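Local structure of Tle cognate immunity protein 4 C-terminal domain-containing protein (Pseudomonas aeruginosa PAO1, 4R1D) at the interface of chains B and A. The protein binds the lipase effector Tle4 of the H2 type VI secretion system as its cognate immunity protein, protecting the bacterium from its own toxin. Residues are numbered along the deposited sequence; one frame, centred on the assembly and turned at random. Chains: chain A, Uncharacterized protein; chain B, Uncharacterized protein.

The interface of chains B and A. Residues chain B 397-398; chain A 31, 33, 95, 110-113.
The guanidinium of B:Arg397 lies flat on one face of the indole of A:Trp110, the two planes 13° apart. B:Arg397 CZ sits 3.5 Å from A:Trp110 CZ2. B:Arg397 NH1 stands over the six-membered ring of A:Trp110, 3.7 Å from its centroid, in a cation-pi contact. A water lies over the same face of the indole, offset toward the rim. The backbone carbonyl carbon of A:Asp33 lies at the ring edge, in plane. The A:Asp33 carboxylate and the water take up the edge of the guanidinium, in its plane. B:Arg397 NH2 donates a hydrogen bond to the carboxylate oxygen OD2 of A:Asp33 at 2.8 Å, and the pair is also a salt bridge. OD2 is met on its anti side, and the carboxylate is turned 63° from the guanidinium plane. B:Arg397 NH1 pairs with the water at 2.7 Å. That water also pairs with the backbone oxygens O of A:Leu95 and A:Trp110, each 2.8 Å away, and so ties the arginine to two strands, 92-100 and 107-115. Stack, carboxylate and water together fix both the tilt and the rotation of the head group. A bend at chi3 (-63°) turns the guanidinium of B:Arg397 flat onto the indole. B:Val398 rests its CB against the carbonyl O of A:Lys113 at 3.6 Å. The site anchors a loop of the lipase Tle4 on the immunity protein Tli4 and probably helps hold the complex together.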
loop_
_atom_site.group_PDB
_atom_site.type_symbol
_atom_site.label_atom_id
_atom_site.label_comp_id
_atom_site.label_asym_id
_atom_site.label_seq_id
_atom_site.Cartn_x
_atom_site.Cartn_y
_atom_site.Cartn_z
ATOM N N ARG B 397 3.725 -15.580 18.171
ATOM C CA ARG B 397 2.717 -16.574 17.842
ATOM C C ARG B 397 2.990 -17.190 16.482
ATOM O O ARG B 397 2.531 -18.290 16.183
ATOM C CB ARG B 397 1.315 -15.955 17.831
ATOM C CG ARG B 397 0.884 -15.381 19.162
ATOM C CD ARG B 397 -0.631 -15.309 19.234
ATOM N NE ARG B 397 -1.207 -14.418 18.227
ATOM C CZ ARG B 397 -2.492 -14.423 17.899
ATOM N NH1 ARG B 397 -3.322 -15.289 18.479
ATOM N NH2 ARG B 397 -2.951 -13.585 16.968
ATOM N N VAL B 398 3.724 -16.463 15.651
ATOM C CA VAL B 398 4.000 -16.920 14.300
ATOM C C VAL B 398 5.465 -16.632 13.983
ATOM O O VAL B 398 5.980 -15.556 14.296
ATOM C CB VAL B 398 3.069 -16.237 13.268
ATOM C CG1 VAL B 398 3.201 -14.715 13.340
ATOM C CG2 VAL B 398 3.354 -16.735 11.852
ATOM N N TRP A 31 0.182 -8.785 20.289
ATOM C CA TRP A 31 1.068 -9.595 19.464
ATOM C C TRP A 31 0.882 -9.207 17.998
ATOM O O TRP A 31 0.946 -10.041 17.106
ATOM C CB TRP A 31 0.834 -11.092 19.711
ATOM C CG TRP A 31 1.117 -11.474 21.147
ATOM C CD1 TRP A 31 0.201 -11.679 22.139
ATOM C CD2 TRP A 31 2.403 -11.673 21.743
ATOM N NE1 TRP A 31 0.838 -11.983 23.319
ATOM C CE2 TRP A 31 2.192 -11.989 23.102
ATOM C CE3 TRP A 31 3.714 -11.601 21.261
ATOM C CZ2 TRP A 31 3.242 -12.244 23.983
ATOM C CZ3 TRP A 31 4.756 -11.861 22.134
ATOM C CH2 TRP A 31 4.515 -12.176 23.481
ATOM N N ASP A 33 -1.697 -8.068 16.312
ATOM C CA ASP A 33 -3.018 -8.191 15.697
ATOM C C ASP A 33 -4.070 -7.405 16.476
ATOM O O ASP A 33 -4.052 -7.390 17.701
ATOM C CB ASP A 33 -3.412 -9.671 15.633
ATOM C CG ASP A 33 -2.479 -10.478 14.746
ATOM O OD1 ASP A 33 -2.134 -9.991 13.648
ATOM O OD2 ASP A 33 -2.078 -11.590 15.143
ATOM N N LEU A 95 -5.916 -17.982 13.348
ATOM C CA LEU A 95 -6.627 -18.239 14.593
ATOM C C LEU A 95 -7.509 -17.040 14.901
ATOM O O LEU A 95 -7.016 -15.952 15.197
ATOM C CB LEU A 95 -5.648 -18.490 15.734
ATOM C CG LEU A 95 -6.280 -18.671 17.118
ATOM C CD1 LEU A 95 -7.282 -19.816 17.095
ATOM C CD2 LEU A 95 -5.207 -18.895 18.173
ATOM N N TRP A 110 -10.189 -11.148 18.196
ATOM C CA TRP A 110 -8.750 -10.980 18.119
ATOM C C TRP A 110 -8.213 -12.049 17.176
ATOM O O TRP A 110 -8.040 -13.210 17.562
ATOM C CB TRP A 110 -8.117 -11.096 19.505
ATOM C CG TRP A 110 -6.613 -10.968 19.476
ATOM C CD1 TRP A 110 -5.877 -9.997 18.847
ATOM C CD2 TRP A 110 -5.670 -11.844 20.104
ATOM N NE1 TRP A 110 -4.522 -10.215 19.054
ATOM C CE2 TRP A 110 -4.373 -11.343 19.818
ATOM C CE3 TRP A 110 -5.794 -12.998 20.885
ATOM C CZ2 TRP A 110 -3.217 -11.959 20.285
ATOM C CZ3 TRP A 110 -4.626 -13.613 21.354
ATOM C CH2 TRP A 110 -3.365 -13.087 21.052
ATOM N N LYS A 111 -7.983 -11.664 15.929
ATOM C CA LYS A 111 -7.678 -12.643 14.891
ATOM C C LYS A 111 -6.306 -12.399 14.296
ATOM O O LYS A 111 -5.942 -11.266 13.992
ATOM C CB LYS A 111 -8.735 -12.586 13.781
ATOM C CG LYS A 111 -8.460 -13.526 12.599
ATOM C CD LYS A 111 -9.511 -13.369 11.512
ATOM C CE LYS A 111 -9.488 -11.976 10.910
ATOM N NZ LYS A 111 -10.428 -11.849 9.760
ATOM N N GLY A 112 -5.541 -13.470 14.127
ATOM C CA GLY A 112 -4.241 -13.326 13.510
ATOM C C GLY A 112 -3.630 -14.657 13.149
ATOM O O GLY A 112 -4.173 -15.708 13.469
ATOM N N LYS A 113 -2.489 -14.613 12.474
ATOM C CA LYS A 113 -1.843 -15.852 12.049
ATOM C C LYS A 113 -1.018 -16.476 13.163
ATOM O O LYS A 113 -0.423 -15.778 13.988
ATOM C CB LYS A 113 -0.983 -15.595 10.807
ATOM C CG LYS A 113 -1.808 -15.249 9.593
ATOM C CD LYS A 113 -0.966 -15.121 8.342
ATOM C CE LYS A 113 -0.515 -13.689 8.144
ATOM N NZ LYS A 113 0.064 -13.500 6.791
HETATM O O HOH W 1 -5.829 -14.894 17.525
#